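Local coordinates for protein 3-oxo-tetronate kinase (Salmonella typhimurium, PDB 3DQQ) that probably phosphorylates 3-oxo-tetronate to 3-oxo-tetronate 4-phosphate with ATP, as a member of the four-carbon acid sugar kinase family, at residues 26-31 / 43-48; 49-54 / 63-68; 245-250 / 379-384. All blocks are in the same frame, centred on the assembly; numbering follows the deposited sequence.

In the fold
Contact 1 pairs two neighbouring parallel strands of the sugar-binding domain; contact 2 continues from one of these strands, and contact 3 uses the strand next to the other. Contact 2 continues along strand 46-50 and turns its residues onto helix 58-74; it touches contact 1 where Gln31 NE2 lies 3.9 Å from Ser50 CB. Contact 3 uses strand 376-382, which borders strand 29-33: Ile379 N and Thr29 O, 3.0 Å apart, probably form a hydrogen bond. Centres of contacts 1 and 3 are 13 Å apart, those of contacts 2 and 3 26 Å. The Gln31 side chain lies about 11 Å from Gly362, which probably binds ATP.

Contact 1. Residues 26-31 / 43-48; sequences GMPTVQ and GCDAVV
Pro28 O accepts two backbone N-H groups at once. Asp45 N approaches Pro28 O to 2.8 Å from above the carbonyl plane, while Ala46 N, at 3.2 Å from Pro28 O, comes in within that plane; one oxygen thus holds the start of the second strand. Val30 then serves in both directions: its N donates to Ala46 O at 3.3 Å, and its O accepts from Val48 N at 3.0 Å. CA-H groups add to the pairing: Thr29 to Ala46 O, Val47 to Val30 O and, past the last bond, Gln31 to Val48 O. Thr29 OG1 lies beside its own backbone N (chi1 -59°) and donates to Met27 O at 2.8 Å, which ties the strand back to the preceding loop.

This is parallel pairing of strands 29-33 and 46-50 in the sugar-binding domain. The first strand follows helix 12-24, which ends in a Schellman motif with Gly26 at its C-prime position. Outward, Thr29 and Gln31 bond through their backbones to Ile379 and Phe377, and Val47 to Ile5 and Val7.

Thr29, Gln31, Ala46 and Val48 share one face of the sheet, where Thr29 and Gln31 pack on helix 12-24. The same torsion sets Thr29 CG2 anti to the backbone N, where it crosses Val48 CG2 obliquely, 3.8 Å away. Gln31 runs extended, its NE2 bonded to Asn33 OD1. Met27 CG, anti to its backbone N, lies across Asp45 CB, and the chain carries SD on to Ala46 CB. The opposite face belongs to Val30 and Val47. There Cys44 puts SG in the crowded position between its backbone N and carbonyl carbon (chi1 60°), which brings that sulfur 3.6 Å from Val30 CG2.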
loop_
_atom_site.group_PDB
_atom_site.type_symbol
_atom_site.label_atom_id
_atom_site.label_comp_id
_atom_site.label_asym_id
_atom_site.label_seq_id
_atom_site.Cartn_x
_atom_site.Cartn_y
_atom_site.Cartn_z
ATOM N N GLY A 26 -8.695 19.391 29.999
ATOM C CA GLY A 26 -9.765 19.989 30.822
ATOM C C GLY A 26 -10.859 20.795 30.137
ATOM O O GLY A 26 -11.692 21.400 30.798
ATOM N N MET A 27 -10.862 20.852 28.818
ATOM C CA MET A 27 -11.834 21.672 28.123
ATOM C C MET A 27 -12.777 20.713 27.355
ATOM O O MET A 27 -12.371 20.061 26.378
ATOM C CB MET A 27 -11.097 22.667 27.227
ATOM C CG MET A 27 -11.935 23.826 26.673
ATOM S SD MET A 27 -10.898 25.026 25.762
ATOM C CE MET A 27 -9.772 25.397 27.078
ATOM N N PRO A 28 -14.019 20.570 27.845
ATOM C CA PRO A 28 -15.083 19.847 27.178
ATOM C C PRO A 28 -15.282 20.326 25.767
ATOM O O PRO A 28 -15.359 21.502 25.557
ATOM C CB PRO A 28 -16.310 20.218 28.002
ATOM C CG PRO A 28 -15.802 20.401 29.289
ATOM C CD PRO A 28 -14.488 21.101 29.124
ATOM N N THR A 29 -15.412 19.424 24.817
ATOM C CA THR A 29 -15.313 19.787 23.416
ATOM C C THR A 29 -16.247 18.933 22.562
ATOM O O THR A 29 -16.252 17.726 22.682
ATOM C CB THR A 29 -13.876 19.547 22.915
ATOM O OG1 THR A 29 -12.983 20.335 23.702
ATOM C CG2 THR A 29 -13.739 19.896 21.439
ATOM N N VAL A 30 -17.017 19.567 21.693
ATOM C CA VAL A 30 -17.781 18.878 20.691
ATOM C C VAL A 30 -17.050 19.038 19.352
ATOM O O VAL A 30 -16.540 20.105 19.080
ATOM C CB VAL A 30 -19.142 19.519 20.557
ATOM C CG1 VAL A 30 -19.741 19.092 19.224
ATOM C CG2 VAL A 30 -20.009 19.193 21.770
ATOM N N GLN A 31 -16.974 17.988 18.536
ATOM C CA GLN A 31 -16.539 18.124 17.153
ATOM C C GLN A 31 -17.755 18.089 16.287
ATOM O O GLN A 31 -18.589 17.229 16.479
ATOM C CB GLN A 31 -15.633 16.981 16.750
ATOM C CG GLN A 31 -15.205 16.935 15.247
ATOM C CD GLN A 31 -14.183 15.798 14.979
ATOM O OE1 GLN A 31 -13.489 15.362 15.896
ATOM N NE2 GLN A 31 -14.100 15.323 13.729
ATOM N N GLY A 43 -23.049 21.630 26.636
ATOM C CA GLY A 43 -22.071 20.816 27.317
ATOM C C GLY A 43 -20.627 20.889 26.887
ATOM O O GLY A 43 -19.872 19.955 27.216
ATOM N N CYS A 44 -20.216 21.966 26.195
ATOM C CA CYS A 44 -18.800 22.149 25.842
ATOM C C CYS A 44 -18.288 23.587 25.824
ATOM O O CYS A 44 -19.044 24.512 25.625
ATOM C CB CYS A 44 -18.564 21.586 24.470
ATOM S SG CYS A 44 -19.574 22.418 23.239
ATOM N N ASP A 45 -16.978 23.749 25.991
ATOM C CA ASP A 45 -16.350 25.064 25.973
ATOM C C ASP A 45 -15.589 25.335 24.700
ATOM O O ASP A 45 -15.239 26.462 24.439
ATOM C CB ASP A 45 -15.362 25.204 27.120
ATOM C CG ASP A 45 -16.012 25.035 28.494
ATOM O OD1 ASP A 45 -17.246 25.234 28.666
ATOM O OD2 ASP A 45 -15.248 24.706 29.429
ATOM N N ALA A 46 -15.291 24.290 23.940
ATOM C CA ALA A 46 -14.625 24.397 22.652
ATOM C C ALA A 46 -15.486 23.665 21.618
ATOM O O ALA A 46 -16.151 22.717 21.954
ATOM C CB ALA A 46 -13.244 23.797 22.722
ATOM N N VAL A 47 -15.495 24.162 20.387
ATOM C CA VAL A 47 -16.044 23.449 19.268
ATOM C C VAL A 47 -14.969 23.286 18.206
ATOM O O VAL A 47 -14.330 24.242 17.848
ATOM C CB VAL A 47 -17.261 24.162 18.668
ATOM C CG1 VAL A 47 -17.793 23.373 17.469
ATOM C CG2 VAL A 47 -18.327 24.287 19.686
ATOM N N VAL A 48 -14.772 22.077 17.707
ATOM C CA VAL A 48 -13.820 21.857 16.639
ATOM C C VAL A 48 -14.637 21.549 15.399
ATOM O O VAL A 48 -15.338 20.559 15.363
ATOM C CB VAL A 48 -12.879 20.689 16.960
ATOM C CG1 VAL A 48 -12.016 20.387 15.764
ATOM C CG2 VAL A 48 -12.074 20.999 18.219
#

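Contact 2. Residues 49-54 / 63-68; sequences ISLKTR and KQSLAA
The chain leaves the sheet at the end of strand 46-50 and, after a short loop, returns as helix 58-74, which packs against the strand end and the start of that loop. Ile49, Leu51 and Thr53 all point toward the helix, whereas Ser50 turns to the other side and touches helix 12-24. Leu51 does most of the work. Its CG lies beside the backbone N (chi1 -60°) and the chain then runs straight on, so that the CD1 methyl lands directly on the helix backbone, 3.8 Å from Gln64 O and 3.9 Å from Ser65 CA. The same methyl also meets Gln64 CB at 3.9 Å and, more loosely, Ala68 CB one turn further on.

Ile49 reaches that alanine from the strand end, its CD1 tip resting 3.9 Å from Ala68 CB. At the loop end Thr53 swings CG2 beside its own backbone N and across Gln64 CB, 3.7 Å away. Gln64 bends at chi2 (-53°), which lays its amide near Leu51, NE2 being 4.2 Å from Leu51 CD2. Ser65 OG, hydrogen-bonded to Ala61 O one turn back, also lies beside the Leu51 CD1 methyl. Such methyl packing between a strand's exit and the following helix is typical of a helix covering a parallel sheet in an alpha/beta domain.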
loop_
_atom_site.group_PDB
_atom_site.type_symbol
_atom_site.label_atom_id
_atom_site.label_comp_id
_atom_site.label_asym_id
_atom_site.label_seq_id
_atom_site.Cartn_x
_atom_site.Cartn_y
_atom_site.Cartn_z
ATOM N N ILE A 49 -14.590 22.430 14.405
ATOM C CA ILE A 49 -15.247 22.191 13.129
ATOM C C ILE A 49 -14.272 21.513 12.174
ATOM O O ILE A 49 -13.200 22.043 11.878
ATOM C CB ILE A 49 -15.717 23.499 12.488
ATOM C CG1 ILE A 49 -16.749 24.192 13.376
ATOM C CG2 ILE A 49 -16.270 23.243 11.075
ATOM C CD1 ILE A 49 -16.824 25.672 13.130
ATOM N N SER A 50 -14.659 20.345 11.675
ATOM C CA SER A 50 -13.847 19.560 10.725
ATOM C C SER A 50 -14.237 19.763 9.260
ATOM O O SER A 50 -15.340 19.501 8.905
ATOM C CB SER A 50 -14.032 18.085 11.038
ATOM O OG SER A 50 -12.967 17.378 10.445
ATOM N N LEU A 51 -13.308 20.203 8.435
ATOM C CA LEU A 51 -13.517 20.455 7.025
ATOM C C LEU A 51 -12.613 19.545 6.190
ATOM O O LEU A 51 -11.666 18.977 6.709
ATOM C CB LEU A 51 -13.152 21.892 6.721
ATOM C CG LEU A 51 -13.948 22.966 7.477
ATOM C CD1 LEU A 51 -13.462 24.421 7.121
ATOM C CD2 LEU A 51 -15.439 22.798 7.228
ATOM N N LYS A 52 -12.915 19.398 4.901
ATOM C CA LYS A 52 -12.009 18.692 3.973
ATOM C C LYS A 52 -11.274 19.698 3.095
ATOM O O LYS A 52 -11.471 19.766 1.898
ATOM C CB LYS A 52 -12.749 17.659 3.133
ATOM C CG LYS A 52 -13.485 16.626 4.053
ATOM C CD LYS A 52 -14.258 15.523 3.261
ATOM C CE LYS A 52 -15.285 14.785 4.139
ATOM N NZ LYS A 52 -16.687 14.933 3.552
ATOM N N THR A 53 -10.409 20.466 3.727
ATOM C CA THR A 53 -9.836 21.595 3.088
ATOM C C THR A 53 -8.303 21.517 3.035
ATOM O O THR A 53 -7.671 22.418 2.571
ATOM C CB THR A 53 -10.327 22.860 3.814
ATOM O OG1 THR A 53 -10.106 22.698 5.216
ATOM C CG2 THR A 53 -11.855 23.101 3.548
ATOM N N ARG A 54 -7.696 20.426 3.452
ATOM C CA ARG A 54 -6.249 20.328 3.329
ATOM C C ARG A 54 -5.721 20.377 1.894
ATOM O O ARG A 54 -4.754 21.074 1.650
ATOM C CB ARG A 54 -5.745 19.094 4.002
ATOM C CG ARG A 54 -4.263 18.956 3.896
ATOM C CD ARG A 54 -3.750 17.866 4.786
ATOM N NE ARG A 54 -4.111 18.118 6.166
ATOM C CZ ARG A 54 -3.798 17.325 7.171
ATOM N NH1 ARG A 54 -4.139 17.639 8.389
ATOM N NH2 ARG A 54 -3.107 16.236 6.949
ATOM N N LYS A 63 -13.595 29.456 1.215
ATOM C CA LYS A 63 -15.036 29.593 1.404
ATOM C C LYS A 63 -15.573 28.764 2.567
ATOM O O LYS A 63 -16.297 29.278 3.406
ATOM C CB LYS A 63 -15.783 29.259 0.121
ATOM C CG LYS A 63 -15.534 30.273 -1.000
ATOM C CD LYS A 63 -16.726 31.237 -1.211
ATOM C CE LYS A 63 -16.323 32.559 -1.942
ATOM N NZ LYS A 63 -16.018 33.713 -0.972
ATOM N N GLN A 64 -15.186 27.495 2.614
ATOM C CA GLN A 64 -15.544 26.628 3.736
ATOM C C GLN A 64 -15.056 27.211 5.051
ATOM O O GLN A 64 -15.806 27.234 6.031
ATOM C CB GLN A 64 -14.933 25.237 3.587
ATOM C CG GLN A 64 -15.548 24.298 2.539
ATOM C CD GLN A 64 -16.994 24.210 2.764
ATOM O OE1 GLN A 64 -17.738 25.096 2.292
ATOM N NE2 GLN A 64 -17.441 23.199 3.563
ATOM N N SER A 65 -13.816 27.707 5.082
ATOM C CA SER A 65 -13.281 28.211 6.348
ATOM C C SER A 65 -13.999 29.472 6.855
ATOM O O SER A 65 -14.311 29.597 8.042
ATOM C CB SER A 65 -11.793 28.472 6.219
ATOM O OG SER A 65 -11.109 27.291 5.847
ATOM N N LEU A 66 -14.259 30.401 5.945
ATOM C CA LEU A 66 -15.054 31.599 6.268
ATOM C C LEU A 66 -16.476 31.239 6.704
ATOM O O LEU A 66 -16.985 31.848 7.639
ATOM C CB LEU A 66 -15.065 32.608 5.118
ATOM C CG LEU A 66 -13.697 33.228 4.816
ATOM C CD1 LEU A 66 -13.767 34.199 3.662
ATOM C CD2 LEU A 66 -12.994 33.877 6.050
ATOM N N ALA A 67 -17.110 30.255 6.070
ATOM C CA ALA A 67 -18.442 29.815 6.498
ATOM C C ALA A 67 -18.346 29.321 7.959
ATOM O O ALA A 67 -19.168 29.695 8.816
ATOM C CB ALA A 67 -18.962 28.748 5.601
ATOM N N ALA A 68 -17.305 28.547 8.261
ATOM C CA ALA A 68 -17.098 28.053 9.618
ATOM C C ALA A 68 -16.953 29.230 10.565
ATOM O O ALA A 68 -17.545 29.238 11.633
ATOM C CB ALA A 68 -15.876 27.158 9.696
#

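Contact 3. Residues 245-250 / 379-384; sequences AGYPLS and IGPCIS
Two glycines meet backbone to backbone where the loop between helix 224-235 and strand 253-257 passes strand 376-382. That strand is part of an antiparallel pair with strand 387-392, and further along the same segment the chain turns a corner at Ile383, where Ile383 and Ser384 together face Val387 in a classic beta bulge.

The tight part is the glycine crossing. Gly246 CA and Gly380 CA are only 3.7 Å apart, and neither residue could carry a CB: one on Gly246 would run into Gly380 N, and one on Gly380 would run into Gly246 O. With both chains bare, Gly380 CA can direct a C-H at Gly246 O, 3.5 Å away, with an angle of 157° at the hydrogen. The ring of Pro381 closes in on the same carbonyl, its CD lying 3.8 Å from Gly246 O and 4.0 Å from Tyr247 N. The loop is held from the neighbouring strand as well, because Asn391 ND2 is hydrogen-bonded to both Ala245 O and Tyr247 O. On the strand's side Ile379 points away from the loop and packs on helix 12-24.

Looser packing begins at Tyr247, which is partly exposed. Its CB leads away from the strand, and only one ring atom comes near: Tyr247 CD1 is 4.2 Å from Pro381 CG. The two side chains cross at about a right angle, and the proline carbon approaches the aromatic ring obliquely. Both also touch Phe419, from the C-terminal end of the chain. Tyr247 CG sits anti to the backbone N (chi1 -164°), and the next residue lies against one face of the ring, with Pro248 CD 3.2 Å above the Tyr247 ring plane and displaced toward its rim.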
loop_
_atom_site.group_PDB
_atom_site.type_symbol
_atom_site.label_atom_id
_atom_site.label_comp_id
_atom_site.label_asym_id
_atom_site.label_seq_id
_atom_site.Cartn_x
_atom_site.Cartn_y
_atom_site.Cartn_z
ATOM N N ALA A 245 -18.963 13.857 29.102
ATOM C CA ALA A 245 -20.048 13.939 28.129
ATOM C C ALA A 245 -19.856 12.991 26.933
ATOM O O ALA A 245 -20.815 12.610 26.272
ATOM C CB ALA A 245 -20.207 15.324 27.674
ATOM N N GLY A 246 -18.602 12.608 26.683
ATOM C CA GLY A 246 -18.258 11.618 25.647
ATOM C C GLY A 246 -17.814 10.247 26.155
ATOM O O GLY A 246 -17.369 9.424 25.360
ATOM N N TYR A 247 -17.911 10.006 27.470
ATOM C CA TYR A 247 -17.829 8.644 28.004
ATOM C C TYR A 247 -18.897 7.781 27.351
ATOM O O TYR A 247 -20.016 8.204 27.197
ATOM C CB TYR A 247 -18.043 8.602 29.514
ATOM C CG TYR A 247 -17.590 7.283 30.096
ATOM C CD1 TYR A 247 -16.255 7.093 30.470
ATOM C CD2 TYR A 247 -18.460 6.213 30.205
ATOM C CE1 TYR A 247 -15.819 5.917 30.965
ATOM C CE2 TYR A 247 -18.033 5.032 30.706
ATOM C CZ TYR A 247 -16.703 4.885 31.089
ATOM O OH TYR A 247 -16.248 3.680 31.583
ATOM N N PRO A 248 -18.542 6.572 26.952
ATOM C CA PRO A 248 -19.467 5.794 26.158
ATOM C C PRO A 248 -20.691 5.315 26.902
ATOM O O PRO A 248 -20.610 5.045 28.082
ATOM C CB PRO A 248 -18.616 4.603 25.694
ATOM C CG PRO A 248 -17.497 4.530 26.606
ATOM C CD PRO A 248 -17.253 5.890 27.126
ATOM N N LEU A 249 -21.801 5.210 26.175
ATOM C CA LEU A 249 -23.110 4.779 26.695
ATOM C C LEU A 249 -23.185 3.290 26.997
ATOM O O LEU A 249 -22.359 2.532 26.557
ATOM C CB LEU A 249 -24.185 5.057 25.641
ATOM C CG LEU A 249 -24.370 6.482 25.138
ATOM C CD1 LEU A 249 -25.400 6.510 24.030
ATOM C CD2 LEU A 249 -24.820 7.300 26.287
ATOM N N SER A 250 -24.217 2.874 27.707
ATOM C CA SER A 250 -24.503 1.457 27.909
ATOM C C SER A 250 -25.147 0.807 26.711
ATOM O O SER A 250 -25.877 1.441 25.960
ATOM C CB SER A 250 -25.461 1.258 29.072
ATOM O OG SER A 250 -24.701 1.101 30.258
ATOM N N ILE A 379 -16.543 14.780 22.658
ATOM C CA ILE A 379 -15.309 14.036 22.662
ATOM C C ILE A 379 -15.036 13.528 24.065
ATOM O O ILE A 379 -15.092 14.267 25.031
ATOM C CB ILE A 379 -14.174 14.903 22.154
ATOM C CG1 ILE A 379 -14.521 15.429 20.740
ATOM C CG2 ILE A 379 -12.846 14.128 22.189
ATOM C CD1 ILE A 379 -14.272 14.466 19.626
ATOM N N GLY A 380 -14.782 12.241 24.174
ATOM C CA GLY A 380 -14.613 11.600 25.456
ATOM C C GLY A 380 -13.165 11.202 25.671
ATOM O O GLY A 380 -12.250 11.807 25.095
ATOM N N PRO A 381 -12.947 10.184 26.502
ATOM C CA PRO A 381 -11.619 9.747 26.849
ATOM C C PRO A 381 -10.925 8.974 25.747
ATOM O O PRO A 381 -11.592 8.411 24.877
ATOM C CB PRO A 381 -11.854 8.828 28.027
ATOM C CG PRO A 381 -13.250 8.395 27.913
ATOM C CD PRO A 381 -13.992 9.403 27.175
ATOM N N CYS A 382 -9.593 8.958 25.809
ATOM C CA CYS A 382 -8.773 8.193 24.899
ATOM C C CYS A 382 -8.734 6.743 25.136
ATOM O O CYS A 382 -8.624 6.315 26.262
ATOM C CB CYS A 382 -7.342 8.569 25.079
ATOM S SG CYS A 382 -7.110 9.998 24.265
ATOM N N ILE A 383 -8.720 5.993 24.053
ATOM C CA ILE A 383 -8.468 4.590 24.122
ATOM C C ILE A 383 -6.996 4.467 23.789
ATOM O O ILE A 383 -6.281 3.729 24.412
ATOM C CB ILE A 383 -9.386 3.817 23.148
ATOM C CG1 ILE A 383 -10.865 4.142 23.448
ATOM C CG2 ILE A 383 -9.122 2.340 23.255
ATOM C CD1 ILE A 383 -11.806 3.980 22.297
ATOM N N SER A 384 -6.540 5.215 22.803
ATOM C CA SER A 384 -5.148 5.237 22.400
ATOM C C SER A 384 -4.965 6.636 21.913
ATOM O O SER A 384 -5.930 7.338 21.694
ATOM C CB SER A 384 -4.883 4.282 21.230
ATOM O OG SER A 384 -4.812 2.916 21.636
#